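Local atomic coordinates of myosin-I heavy chain (Dictyostelium discoideum, PDB entry 5EJY), a protein that is an actin-based class VII myosin motor with ATPase activity, involved in early phagocytosis and adhesion, represented here by a MyTH4-FERM unit of its tail. Residues Leu48-Ala53 with Lys57-Ile62; Pro117-Asn122 with Asp158-Val163; Cys133-Pro138 with Gln185-Thr190; Asn320-Ser325 with Gln399-His404; Val450-Gln455 with Ser489-Tyr494. All blocks are in the same frame, centred on the assembly; numbering follows the deposited sequence.

Interaction 1 of 5, residues Leu48-Ala53 with Lys57-Ile62; sequences LVHSDA and KVAVEI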
# COMPACT_ATOMS: atom_id res chain seq x y z
N LEU A 48 12.46 17.90 27.48
CA LEU A 48 13.86 17.62 27.20
C LEU A 48 14.54 18.90 26.70
O LEU A 48 13.89 19.92 26.49
CB LEU A 48 14.00 16.49 26.19
CG LEU A 48 13.31 15.18 26.59
CD1 LEU A 48 13.42 14.12 25.50
CD2 LEU A 48 13.90 14.65 27.92
N VAL A 49 15.85 18.84 26.54
CA VAL A 49 16.58 20.04 26.14
C VAL A 49 16.75 20.07 24.63
O VAL A 49 17.34 19.16 24.05
CB VAL A 49 17.96 20.10 26.81
CG1 VAL A 49 18.75 21.31 26.30
CG2 VAL A 49 17.82 20.13 28.35
N HIS A 50 16.24 21.11 23.99
CA HIS A 50 16.43 21.30 22.56
C HIS A 50 17.25 22.57 22.31
O HIS A 50 16.91 23.64 22.79
CB HIS A 50 15.07 21.36 21.84
CG HIS A 50 14.16 20.21 22.17
ND1 HIS A 50 14.21 19.00 21.51
CD2 HIS A 50 13.19 20.08 23.11
CE1 HIS A 50 13.32 18.17 22.03
NE2 HIS A 50 12.68 18.81 22.99
N SER A 51 18.34 22.45 21.55
CA SER A 51 19.14 23.62 21.21
C SER A 51 18.42 24.49 20.19
O SER A 51 18.70 25.69 20.05
CB SER A 51 20.50 23.19 20.66
OG SER A 51 20.35 22.47 19.45
N ASP A 52 17.48 23.89 19.47
CA ASP A 52 16.68 24.60 18.49
C ASP A 52 15.50 25.24 19.20
O ASP A 52 14.61 24.55 19.71
CB ASP A 52 16.21 23.61 17.41
CG ASP A 52 15.39 24.27 16.30
OD1 ASP A 52 14.85 25.37 16.51
OD2 ASP A 52 15.27 23.64 15.24
N ALA A 53 15.50 26.57 19.26
CA ALA A 53 14.45 27.31 19.97
C ALA A 53 13.05 27.01 19.43
O ALA A 53 12.08 27.03 20.19
CB ALA A 53 14.73 28.80 19.91
N LYS A 57 9.66 25.48 21.44
CA LYS A 57 8.33 26.06 21.35
C LYS A 57 7.29 25.03 20.93
O LYS A 57 6.19 24.98 21.47
CB LYS A 57 8.31 27.24 20.36
CG LYS A 57 6.93 27.85 20.19
CD LYS A 57 6.89 28.93 19.10
CE LYS A 57 6.99 28.33 17.69
NZ LYS A 57 5.73 27.66 17.25
N VAL A 58 7.64 24.22 19.93
CA VAL A 58 6.73 23.18 19.46
C VAL A 58 6.47 22.11 20.54
O VAL A 58 5.36 21.59 20.66
CB VAL A 58 7.27 22.53 18.18
CG1 VAL A 58 6.45 21.29 17.81
CG2 VAL A 58 7.27 23.55 17.02
N ALA A 59 7.50 21.77 21.30
CA ALA A 59 7.32 20.77 22.37
C ALA A 59 6.26 21.24 23.36
O ALA A 59 5.42 20.45 23.82
CB ALA A 59 8.64 20.52 23.09
N VAL A 60 6.30 22.52 23.69
CA VAL A 60 5.29 23.12 24.56
C VAL A 60 3.91 23.05 23.93
O VAL A 60 2.93 22.76 24.62
CB VAL A 60 5.65 24.57 24.95
CG1 VAL A 60 4.48 25.25 25.64
CG2 VAL A 60 6.92 24.61 25.82
N GLU A 61 3.81 23.31 22.63
CA GLU A 61 2.53 23.22 21.93
C GLU A 61 2.01 21.78 21.90
O GLU A 61 0.81 21.52 22.03
CB GLU A 61 2.66 23.72 20.48
CG GLU A 61 2.99 25.19 20.37
CD GLU A 61 3.24 25.63 18.93
OE1 GLU A 61 3.40 24.75 18.05
OE2 GLU A 61 3.28 26.85 18.68
N ILE A 62 2.92 20.83 21.71
CA ILE A 62 2.56 19.42 21.70
C ILE A 62 1.90 19.05 23.03
O ILE A 62 0.88 18.36 23.08
CB ILE A 62 3.80 18.53 21.43
CG1 ILE A 62 4.14 18.58 19.93
CG2 ILE A 62 3.55 17.09 21.93
CD1 ILE A 62 5.49 17.99 19.54
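Lys57 meets Ala53 one helical turn ahead of it. Its CB packs against Ala53 O at 3.8 Å, next to the backbone bond that Lys57 N gives to the same oxygen (3.1 Å). Beyond CB the side chain leaves residues 48-53. CG stands opposite the backbone N (chi1 178°), and bends at chi3 and chi4 bring the end round to Glu61, a turn further on. There Lys57 NZ forms a salt bridge with Glu61 OE2 at 3.0 Å, coming from above the carboxylate plane. Glu54 adds a weak, long ion pair to the same amine. On another side of the helix, the loop folds His50 toward Ala59. The imidazole NE2 of His50 lies 4.4 Å from Ala59 CB, a loose contact at an oblique angle to the ring. Its polar partner is Glu104 of helix 102-112, which also accepts from Leu48 N and so ties the loop to that helix. Asp52 closes the loop. OD1 takes the backbone N of Glu54 and OD2 the side-chain amide of Gln55. The arrangement is that of a helix start: an aspartate N-cap, an i to i+4 bond, and a lysine-glutamate pair one turn on, at the head of helix 53-70 in the MyTH4 domain.

Interaction 2 of 5, residues Pro117-Asn122 with Asp158-Val163; sequences PIQDLN and DVSKSV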
# COMPACT_ATOMS: atom_id res chain seq x y z
N PRO A 117 -4.62 10.52 38.24
CA PRO A 117 -5.67 10.21 39.22
C PRO A 117 -6.99 9.72 38.62
O PRO A 117 -7.67 8.92 39.27
CB PRO A 117 -5.87 11.56 39.92
CG PRO A 117 -5.57 12.57 38.86
CD PRO A 117 -4.45 11.97 38.03
N ILE A 118 -7.35 10.18 37.43
CA ILE A 118 -8.64 9.85 36.82
C ILE A 118 -8.53 8.80 35.72
O ILE A 118 -7.80 8.99 34.73
CB ILE A 118 -9.35 11.09 36.25
CG1 ILE A 118 -9.64 12.10 37.37
CG2 ILE A 118 -10.64 10.70 35.57
CD1 ILE A 118 -8.71 13.29 37.38
N GLN A 119 -9.25 7.70 35.88
CA GLN A 119 -9.17 6.56 34.97
C GLN A 119 -9.38 6.89 33.49
O GLN A 119 -8.64 6.41 32.64
CB GLN A 119 -10.12 5.44 35.41
CG GLN A 119 -9.70 4.77 36.72
CD GLN A 119 -8.33 4.12 36.62
OE1 GLN A 119 -7.99 3.54 35.59
NE2 GLN A 119 -7.54 4.22 37.68
N ASP A 120 -10.40 7.69 33.19
CA ASP A 120 -10.71 8.07 31.81
C ASP A 120 -9.57 8.85 31.16
O ASP A 120 -9.35 8.75 29.95
CB ASP A 120 -11.99 8.89 31.71
CG ASP A 120 -13.25 8.04 31.81
OD1 ASP A 120 -13.15 6.80 31.70
OD2 ASP A 120 -14.34 8.62 31.98
N LEU A 121 -8.85 9.64 31.95
CA LEU A 121 -7.71 10.38 31.42
C LEU A 121 -6.55 9.45 31.12
O LEU A 121 -5.90 9.58 30.08
CB LEU A 121 -7.28 11.48 32.39
CG LEU A 121 -8.31 12.57 32.68
CD1 LEU A 121 -7.71 13.65 33.56
CD2 LEU A 121 -8.84 13.16 31.38
N ASN A 122 -6.30 8.51 32.04
CA ASN A 122 -5.23 7.53 31.86
C ASN A 122 -5.49 6.77 30.56
O ASN A 122 -4.57 6.49 29.79
CB ASN A 122 -5.17 6.57 33.05
CG ASN A 122 -3.76 6.04 33.34
OD1 ASN A 122 -2.78 6.79 33.29
ND2 ASN A 122 -3.65 4.75 33.66
N ASP A 158 -3.45 -3.79 38.37
CA ASP A 158 -3.89 -2.42 38.10
C ASP A 158 -4.04 -2.13 36.62
O ASP A 158 -3.87 -3.01 35.77
CB ASP A 158 -2.97 -1.37 38.73
CG ASP A 158 -3.66 -0.04 38.94
OD2 ASP A 158 -3.87 0.69 37.94
N VAL A 159 -4.32 -0.87 36.33
CA VAL A 159 -4.84 -0.42 35.05
C VAL A 159 -6.07 -1.19 34.62
O VAL A 159 -6.14 -2.41 34.72
CB VAL A 159 -3.77 -0.31 33.93
CG1 VAL A 159 -2.53 0.38 34.46
CG2 VAL A 159 -3.42 -1.68 33.34
N SER A 160 -7.05 -0.44 34.15
CA SER A 160 -8.23 -1.01 33.54
C SER A 160 -7.83 -1.96 32.42
O SER A 160 -6.67 -2.01 31.99
CB SER A 160 -9.09 0.12 33.00
OG SER A 160 -8.28 1.06 32.31
N LYS A 161 -8.81 -2.72 31.95
CA LYS A 161 -8.60 -3.57 30.79
C LYS A 161 -8.15 -2.71 29.61
O LYS A 161 -7.30 -3.12 28.83
CB LYS A 161 -9.90 -4.31 30.43
CG LYS A 161 -9.79 -5.14 29.15
CD LYS A 161 -11.13 -5.74 28.75
CE LYS A 161 -11.10 -6.24 27.30
NZ LYS A 161 -9.94 -7.15 27.05
N SER A 162 -8.73 -1.52 29.50
CA SER A 162 -8.45 -0.63 28.37
C SER A 162 -7.00 -0.18 28.31
O SER A 162 -6.37 -0.23 27.24
CB SER A 162 -9.39 0.58 28.40
OG SER A 162 -8.88 1.65 27.62
N VAL A 163 -6.45 0.24 29.44
CA VAL A 163 -5.04 0.59 29.51
C VAL A 163 -4.16 -0.62 29.20
O VAL A 163 -3.17 -0.50 28.47
CB VAL A 163 -4.65 1.19 30.87
CG1 VAL A 163 -3.14 1.21 31.02
CG2 VAL A 163 -5.24 2.58 31.02
O HOH W 1 -5.90 2.37 34.27
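The flat groups here are the carboxamides of Asn122 and Gln119, which come from one helix start to meet Val163 and Ser160 of another. Asn122 presents its amide nitrogen to a methyl group: ND2 lies 3.8 Å from Val163 CG2, and the two side chains cross at about a right angle. The backbone of Asn122 touches the same methyl more loosely, through its O. Gln119 reaches Ser160 with its oxygen, but Gln119 OE1 and Ser160 OG stay 4.1 Å apart. A bend at chi2 (-61°) carries the Gln119 amide round to this side. What joins the two helix starts is a water. It donates to Gln119 OE1 at 2.7 Å and accepts from Ser160 N at 3.0 Å. Asn122 ND2 adds a weak bond to it, 3.3 Å long. Together the three partners probably limit how the water can turn, and they use the oxygen of one amide and the nitrogen of the other. Ser160 is the N-cap of helix 161-180. Its OG accepts a weak capping bond from Val163 N at 3.5 Å. Deeper in, Val163 packs on Ile123 and Trp126 of helix 119-133. No hydrogen bond links the two segments directly. The chemistry thus divides by depth: a methyl packs against an amide near the buried side, while nearer the surface a water passes hydrogen bonds between the helix starts of this MyTH4 bundle.

Interaction 3 of 5, residues Cys133-Pro138 with Gln185-Thr190; sequences CSTFPP and QVPSVT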
# COMPACT_ATOMS: atom_id res chain seq x y z
N CYS A 133 3.18 4.92 19.08
CA CYS A 133 3.89 3.67 18.77
C CYS A 133 3.59 3.17 17.35
O CYS A 133 4.44 2.51 16.73
CB CYS A 133 3.50 2.59 19.77
SG CYS A 133 4.21 2.86 21.43
N SER A 134 2.38 3.46 16.86
CA SER A 134 1.95 3.05 15.52
C SER A 134 2.52 3.93 14.41
O SER A 134 2.28 3.67 13.23
CB SER A 134 0.42 3.05 15.45
OG SER A 134 -0.15 2.21 16.46
N THR A 135 3.24 4.98 14.80
CA THR A 135 3.74 5.97 13.84
C THR A 135 5.28 6.06 13.77
O THR A 135 5.85 6.09 12.68
CB THR A 135 3.13 7.38 14.10
OG1 THR A 135 1.71 7.27 14.29
CG2 THR A 135 3.43 8.35 12.90
N PHE A 136 5.94 6.12 14.93
CA PHE A 136 7.41 6.14 14.98
C PHE A 136 7.86 5.68 16.37
O PHE A 136 7.12 5.84 17.35
CB PHE A 136 7.97 7.55 14.71
CG PHE A 136 7.35 8.62 15.56
CD1 PHE A 136 7.77 8.80 16.88
CD2 PHE A 136 6.31 9.40 15.07
CE1 PHE A 136 7.17 9.76 17.68
CE2 PHE A 136 5.71 10.36 15.87
CZ PHE A 136 6.14 10.54 17.18
N PRO A 137 9.06 5.11 16.46
CA PRO A 137 9.52 4.64 17.76
C PRO A 137 10.32 5.70 18.50
O PRO A 137 10.72 6.72 17.91
CB PRO A 137 10.41 3.45 17.38
CG PRO A 137 11.05 3.92 16.08
CD PRO A 137 10.01 4.77 15.38
N PRO A 138 10.54 5.49 19.81
CA PRO A 138 11.51 6.33 20.51
C PRO A 138 12.87 6.12 19.88
O PRO A 138 13.09 5.08 19.26
CB PRO A 138 11.51 5.75 21.94
CG PRO A 138 10.20 4.97 22.06
CD PRO A 138 9.96 4.44 20.66
N GLN A 185 3.96 7.88 6.50
CA GLN A 185 2.87 8.82 6.66
C GLN A 185 2.26 8.75 8.06
O GLN A 185 2.38 7.74 8.74
CB GLN A 185 1.76 8.55 5.62
CG GLN A 185 2.26 8.42 4.16
CD GLN A 185 3.00 9.67 3.66
OE1 GLN A 185 2.75 10.78 4.12
NE2 GLN A 185 3.92 9.48 2.71
N VAL A 186 1.61 9.84 8.46
CA VAL A 186 0.80 9.87 9.66
C VAL A 186 -0.52 9.11 9.43
O VAL A 186 -1.14 9.26 8.37
CB VAL A 186 0.49 11.34 10.05
CG1 VAL A 186 -0.57 11.42 11.15
CG2 VAL A 186 1.79 12.06 10.46
N PRO A 187 -0.93 8.29 10.40
CA PRO A 187 -2.20 7.55 10.29
C PRO A 187 -3.39 8.42 9.86
O PRO A 187 -3.57 9.54 10.35
CB PRO A 187 -2.42 7.05 11.72
CG PRO A 187 -1.05 6.81 12.22
CD PRO A 187 -0.17 7.88 11.61
N SER A 188 -4.19 7.89 8.94
CA SER A 188 -5.47 8.50 8.58
C SER A 188 -6.45 8.37 9.74
O SER A 188 -6.21 7.61 10.67
CB SER A 188 -6.07 7.78 7.37
OG SER A 188 -6.31 6.42 7.67
N VAL A 189 -7.56 9.09 9.67
CA VAL A 189 -8.60 8.94 10.69
C VAL A 189 -9.11 7.50 10.81
O VAL A 189 -9.38 7.02 11.91
CB VAL A 189 -9.80 9.88 10.42
CG1 VAL A 189 -10.95 9.55 11.39
CG2 VAL A 189 -9.37 11.32 10.56
N THR A 190 -9.25 6.81 9.69
CA THR A 190 -9.75 5.43 9.75
C THR A 190 -8.81 4.53 10.54
O THR A 190 -9.24 3.68 11.32
CB THR A 190 -9.96 4.85 8.35
OG1 THR A 190 -10.81 5.71 7.60
CG2 THR A 190 -10.62 3.48 8.46
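Thr135 turns about chi1 (-47°) to set OG1 beside its own backbone N and CG2 opposite that N, and both branches then reach Pro187. Thr135 OG1 comes closest, 3.3 Å from Pro187 CD and 3.5 Å from Pro187 CG. The methyl CG2 of Thr135 adds a contact with Pro187 CD at 3.9 Å. The two side chains meet at a slant, the threonine fork set against one end of the pyrrolidine ring. Thr135 CG2 also lies near the main chain ahead of the proline, 4.3 Å from Gln185 O and 4.4 Å from Val186 CA. The hydroxyl has its polar partner just before residues 133-138: OG1 donates to Phe131 O near the end of helix 119-133. That bond helps fix the rotation of Thr135. Close by, Arg183 binds Ser134 O. On the far side, Val186 O and Val189 N hydrogen-bond to Ser269 and Glu272 of helix 264-277. The contact therefore lies near the junction of the MyTH4 and FERM parts. No hydrogen bond crosses between the two segments. The hydroxyl proton is already given to Phe131 O, and Pro187 has no N-H for the oxygen to accept. The contact is therefore van der Waals, perhaps helped by the slight polarity of the CD hydrogens facing OG1.

Interaction 4 of 5, residues Asn320-Ser325 with Gln399-His404; sequences NDLFNS and QLLEKH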
# COMPACT_ATOMS: atom_id res chain seq x y z
N ASN A 320 -8.73 -7.37 -19.86
CA ASN A 320 -8.93 -5.95 -19.61
C ASN A 320 -7.82 -5.08 -20.18
O ASN A 320 -8.08 -3.99 -20.69
CB ASN A 320 -9.10 -5.68 -18.11
CG ASN A 320 -10.38 -6.27 -17.56
OD1 ASN A 320 -11.36 -6.42 -18.29
ND2 ASN A 320 -10.37 -6.62 -16.28
N ASP A 321 -6.58 -5.56 -20.11
CA ASP A 321 -5.49 -4.80 -20.69
C ASP A 321 -5.62 -4.73 -22.22
O ASP A 321 -5.30 -3.72 -22.83
CB ASP A 321 -4.13 -5.38 -20.30
CG ASP A 321 -3.74 -5.06 -18.85
OD1 ASP A 321 -4.30 -4.11 -18.28
OD2 ASP A 321 -2.87 -5.76 -18.31
N LEU A 322 -6.10 -5.81 -22.84
CA LEU A 322 -6.23 -5.83 -24.30
C LEU A 322 -7.41 -4.99 -24.77
O LEU A 322 -7.58 -4.75 -25.98
CB LEU A 322 -6.27 -7.27 -24.83
CG LEU A 322 -4.98 -8.02 -24.54
CD1 LEU A 322 -5.03 -9.45 -25.05
CD2 LEU A 322 -3.79 -7.27 -25.17
N PHE A 323 -8.22 -4.52 -23.82
CA PHE A 323 -9.31 -3.58 -24.10
C PHE A 323 -8.84 -2.15 -23.83
O PHE A 323 -9.62 -1.20 -23.98
CB PHE A 323 -10.55 -3.91 -23.25
CG PHE A 323 -11.58 -4.77 -23.96
CD1 PHE A 323 -11.20 -5.69 -24.92
CD2 PHE A 323 -12.93 -4.65 -23.67
CE1 PHE A 323 -12.14 -6.48 -25.58
CE2 PHE A 323 -13.88 -5.43 -24.32
CZ PHE A 323 -13.48 -6.35 -25.28
N ASN A 324 -7.58 -2.01 -23.46
CA ASN A 324 -6.98 -0.71 -23.16
C ASN A 324 -6.24 -0.22 -24.41
O ASN A 324 -5.33 -0.89 -24.88
CB ASN A 324 -5.99 -0.88 -22.00
CG ASN A 324 -5.35 0.43 -21.55
OD1 ASN A 324 -5.18 1.35 -22.34
ND2 ASN A 324 -4.99 0.50 -20.28
N SER A 325 -6.64 0.93 -24.96
CA SER A 325 -6.04 1.41 -26.21
C SER A 325 -4.52 1.63 -26.12
O SER A 325 -3.82 1.59 -27.13
CB SER A 325 -6.74 2.67 -26.74
OG SER A 325 -6.67 3.73 -25.82
N GLN A 399 -7.60 -19.23 -25.54
CA GLN A 399 -6.64 -19.47 -26.61
C GLN A 399 -6.23 -18.16 -27.27
O GLN A 399 -5.05 -17.90 -27.47
CB GLN A 399 -7.21 -20.43 -27.65
N LEU A 400 -7.22 -17.34 -27.62
CA LEU A 400 -6.95 -16.05 -28.26
C LEU A 400 -6.14 -15.13 -27.36
O LEU A 400 -5.28 -14.37 -27.83
CB LEU A 400 -8.27 -15.38 -28.64
CG LEU A 400 -9.00 -15.97 -29.84
CD1 LEU A 400 -10.39 -15.37 -30.00
CD2 LEU A 400 -8.17 -15.74 -31.11
N LEU A 401 -6.43 -15.19 -26.06
CA LEU A 401 -5.70 -14.40 -25.08
C LEU A 401 -4.26 -14.88 -24.97
O LEU A 401 -3.32 -14.09 -25.01
CB LEU A 401 -6.39 -14.46 -23.70
CG LEU A 401 -7.75 -13.77 -23.56
CD1 LEU A 401 -8.33 -14.01 -22.16
CD2 LEU A 401 -7.64 -12.28 -23.83
N GLU A 402 -4.09 -16.19 -24.85
CA GLU A 402 -2.77 -16.77 -24.62
C GLU A 402 -1.81 -16.59 -25.79
O GLU A 402 -0.59 -16.67 -25.62
CB GLU A 402 -2.88 -18.26 -24.27
CG GLU A 402 -3.36 -18.54 -22.85
CD GLU A 402 -2.39 -18.03 -21.80
OE1 GLU A 402 -1.23 -17.72 -22.16
OE2 GLU A 402 -2.77 -17.95 -20.61
N LYS A 403 -2.35 -16.36 -26.99
CA LYS A 403 -1.50 -16.24 -28.18
C LYS A 403 -1.22 -14.78 -28.56
O LYS A 403 -0.49 -14.52 -29.52
CB LYS A 403 -2.12 -16.98 -29.37
CG LYS A 403 -2.19 -18.49 -29.20
CD LYS A 403 -0.81 -19.10 -28.98
CE LYS A 403 -0.88 -20.62 -28.89
N HIS A 404 -1.80 -13.84 -27.82
CA HIS A 404 -1.50 -12.42 -28.07
C HIS A 404 -0.06 -12.12 -27.68
O HIS A 404 0.44 -12.67 -26.69
CB HIS A 404 -2.46 -11.53 -27.30
CG HIS A 404 -2.42 -10.10 -27.73
ND1 HIS A 404 -1.43 -9.22 -27.34
CD2 HIS A 404 -3.26 -9.39 -28.53
CE1 HIS A 404 -1.65 -8.04 -27.88
NE2 HIS A 404 -2.76 -8.11 -28.60
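Beside the contact of Leu322 with His404, the shortest polar bond within either segment is a backbone one, Asn324 N to Asp321 O at 2.9 Å, in the turn around Leu322. The other segment has its own turn: His404 N reaches Leu401 O at 3.2 Å. These turns set up an apolar meeting. Leu322 and His404 extend toward each other from opposite directions, and the leucine lays its methyls on one face of the imidazole. Leu322 CD2 sits over the ring centre, 3.6 Å from the centroid of the His404 ring and 14° off its normal, a CH-pi contact. Leu322 CD1 covers the root of the ring, 3.8 Å from His404 CG. Leu322 CD1 also touches Leu401 CD2 at 4.0 Å, so Leu322 fills the angle between His404 and Leu401. With CG opposite the backbone N (chi1 -167°), the imidazole reaches toward Leu322. Its ND1 accepts from Leu406 N, which probably helps fix the rotation of the ring against the leucine. Replacing His404 by an alanine is likely to leave the Leu322 methyls without their aromatic surface and Leu406 N without its acceptor. Around the contact, Tyr333 of helix 331-346 packs edge-to-face with His404, and its hydroxyl binds Leu400 O. Helix 304-322 is thus joined to helix 390-402, with helix 331-346 against both, in the all-helical central (F2) lobe of the FERM domain.

Interaction 5 of 5, residues Val450-Gln455 with Ser489-Tyr494; sequences VKYSNQ and SLIKEY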
# COMPACT_ATOMS: atom_id res chain seq x y z
N VAL A 450 15.39 -5.85 -25.50
CA VAL A 450 16.49 -5.28 -24.75
C VAL A 450 16.92 -6.22 -23.63
O VAL A 450 16.08 -6.81 -22.95
CB VAL A 450 16.11 -3.89 -24.20
CG1 VAL A 450 17.25 -3.30 -23.38
CG2 VAL A 450 15.74 -2.96 -25.36
N LYS A 451 18.23 -6.37 -23.46
CA LYS A 451 18.77 -7.37 -22.53
C LYS A 451 18.93 -6.87 -21.09
O LYS A 451 19.48 -5.80 -20.86
CB LYS A 451 20.14 -7.85 -23.02
CG LYS A 451 20.16 -8.49 -24.40
CD LYS A 451 21.61 -8.71 -24.84
CE LYS A 451 21.71 -8.97 -26.34
NZ LYS A 451 20.90 -10.16 -26.74
N TYR A 452 18.49 -7.68 -20.13
CA TYR A 452 18.77 -7.39 -18.72
C TYR A 452 20.27 -7.35 -18.49
O TYR A 452 20.75 -6.60 -17.63
CB TYR A 452 18.13 -8.44 -17.80
CG TYR A 452 16.62 -8.45 -17.83
CD1 TYR A 452 15.88 -7.39 -17.30
CD2 TYR A 452 15.92 -9.51 -18.40
CE1 TYR A 452 14.48 -7.40 -17.32
CE2 TYR A 452 14.53 -9.51 -18.43
CZ TYR A 452 13.82 -8.45 -17.89
OH TYR A 452 12.44 -8.46 -17.94
N SER A 453 21.01 -8.15 -19.25
CA SER A 453 22.46 -8.24 -19.06
C SER A 453 23.18 -6.95 -19.45
O SER A 453 24.34 -6.73 -19.09
CB SER A 453 23.05 -9.44 -19.81
OG SER A 453 22.85 -9.30 -21.20
N ASN A 454 22.50 -6.08 -20.19
CA ASN A 454 23.08 -4.79 -20.54
C ASN A 454 22.83 -3.67 -19.54
O ASN A 454 23.42 -2.60 -19.64
CB ASN A 454 22.68 -4.38 -21.95
CG ASN A 454 23.45 -5.15 -23.00
OD1 ASN A 454 24.57 -5.59 -22.73
ND2 ASN A 454 22.86 -5.34 -24.16
N GLN A 455 21.98 -3.93 -18.54
CA GLN A 455 21.65 -2.89 -17.57
C GLN A 455 22.62 -2.84 -16.39
O GLN A 455 23.15 -3.87 -15.96
CB GLN A 455 20.21 -3.06 -17.07
CG GLN A 455 19.22 -3.31 -18.19
CD GLN A 455 19.40 -2.33 -19.33
OE1 GLN A 455 19.64 -1.14 -19.10
NE2 GLN A 455 19.29 -2.81 -20.56
N SER A 489 11.29 -1.52 -10.51
CA SER A 489 11.20 -2.75 -9.74
C SER A 489 11.05 -3.98 -10.63
O SER A 489 11.56 -5.05 -10.29
CB SER A 489 10.07 -2.69 -8.68
OG SER A 489 8.81 -2.62 -9.30
N LEU A 490 10.38 -3.84 -11.76
CA LEU A 490 10.27 -4.97 -12.69
C LEU A 490 11.66 -5.34 -13.20
O LEU A 490 12.03 -6.51 -13.26
CB LEU A 490 9.38 -4.62 -13.87
CG LEU A 490 7.87 -4.58 -13.61
CD1 LEU A 490 7.14 -4.05 -14.85
CD2 LEU A 490 7.38 -5.98 -13.22
N ILE A 491 12.45 -4.33 -13.58
CA ILE A 491 13.78 -4.62 -14.08
C ILE A 491 14.60 -5.33 -13.01
O ILE A 491 15.23 -6.36 -13.26
CB ILE A 491 14.49 -3.36 -14.58
CG1 ILE A 491 13.73 -2.81 -15.80
CG2 ILE A 491 15.95 -3.69 -14.94
CD1 ILE A 491 14.28 -1.47 -16.34
N LYS A 492 14.57 -4.78 -11.79
CA LYS A 492 15.32 -5.39 -10.69
C LYS A 492 14.84 -6.80 -10.33
O LYS A 492 15.66 -7.68 -10.07
CB LYS A 492 15.28 -4.47 -9.47
CG LYS A 492 16.02 -3.15 -9.70
CD LYS A 492 16.06 -2.29 -8.45
CE LYS A 492 17.22 -1.31 -8.48
NZ LYS A 492 17.07 -0.29 -9.54
N GLU A 493 13.52 -7.01 -10.30
CA GLU A 493 12.98 -8.32 -9.93
C GLU A 493 13.22 -9.41 -10.99
O GLU A 493 13.54 -10.55 -10.65
CB GLU A 493 11.49 -8.22 -9.62
CG GLU A 493 11.17 -7.34 -8.43
CD GLU A 493 11.35 -8.06 -7.11
OE1 GLU A 493 12.01 -9.12 -7.08
OE2 GLU A 493 10.80 -7.57 -6.09
N TYR A 494 13.05 -9.08 -12.26
CA TYR A 494 13.37 -10.06 -13.30
C TYR A 494 14.87 -10.37 -13.27
O TYR A 494 15.26 -11.53 -13.38
CB TYR A 494 12.95 -9.60 -14.69
CG TYR A 494 11.49 -9.84 -14.97
CD1 TYR A 494 10.98 -11.14 -15.05
CD2 TYR A 494 10.61 -8.78 -15.14
CE1 TYR A 494 9.63 -11.36 -15.30
CE2 TYR A 494 9.27 -8.99 -15.39
CZ TYR A 494 8.79 -10.28 -15.46
OH TYR A 494 7.46 -10.47 -15.72
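A short 3-10 turn, 452-454, follows strand 445-450 and brings Tyr452 to within 7.4 Å of Ile491 of the C-terminal helix, CA to CA. Lys451 O holds this turn together: Asn454 N and Gln455 NE2 reach it from opposite faces of its plane, the amide at 3.0 Å from that oxygen. Tyr452 then points at the helix. Its CD1 lies 4.4 Å from Ile491 CG2. Farther out, Tyr452 CZ packs on Tyr494 CB at 3.5 Å, and Tyr452 OH lies 3.4 Å from Tyr494 CD2. The planes are 29° from parallel and offset, centroids of the Tyr452 and Tyr494 rings 6.0 Å apart, leaving little overlap. Tyr452 meets the base of Tyr494, not its phenol end. Both hydroxyls have polar partners in other parts: Tyr452 OH donates to Asn432 O, while Tyr494 OH bonds with Ser410 and Phe294. A phenylalanine in place of Tyr452 would probably keep much of the packing but leave Asn432 O without this donor. Leu431 and Ile436 of the sheet floor the site. The helix closing over strands fits the PH-like third lobe of FERM domains. The chemistry is mixed: apolar contact joins helix and turn, while each buried phenol hydroxyl is satisfied by hydrogen bonding.

In the fold
From the N terminus, interaction 1 spans the first turn of helix 53-70, where the preceding loop runs into it. Interactions 2 and 3 follow and cross, since their segments alternate along the chain. Interaction 2 joins the starts of helices 119-133 and 161-180. Interaction 3 joins the loop after the first of these helices to the one leading into helix 189-196, nearer the chain's centre. All three belong to the MyTH4 part. Interactions 4 and 5 come later, in series and without nesting, in the FERM part. Interaction 4 joins two helices of the central lobe, and interaction 5 ties the C-terminal helix to the turn after strand 445-450. Their centres are about 24 Å apart, those of interactions 1 and 4 about 59 Å.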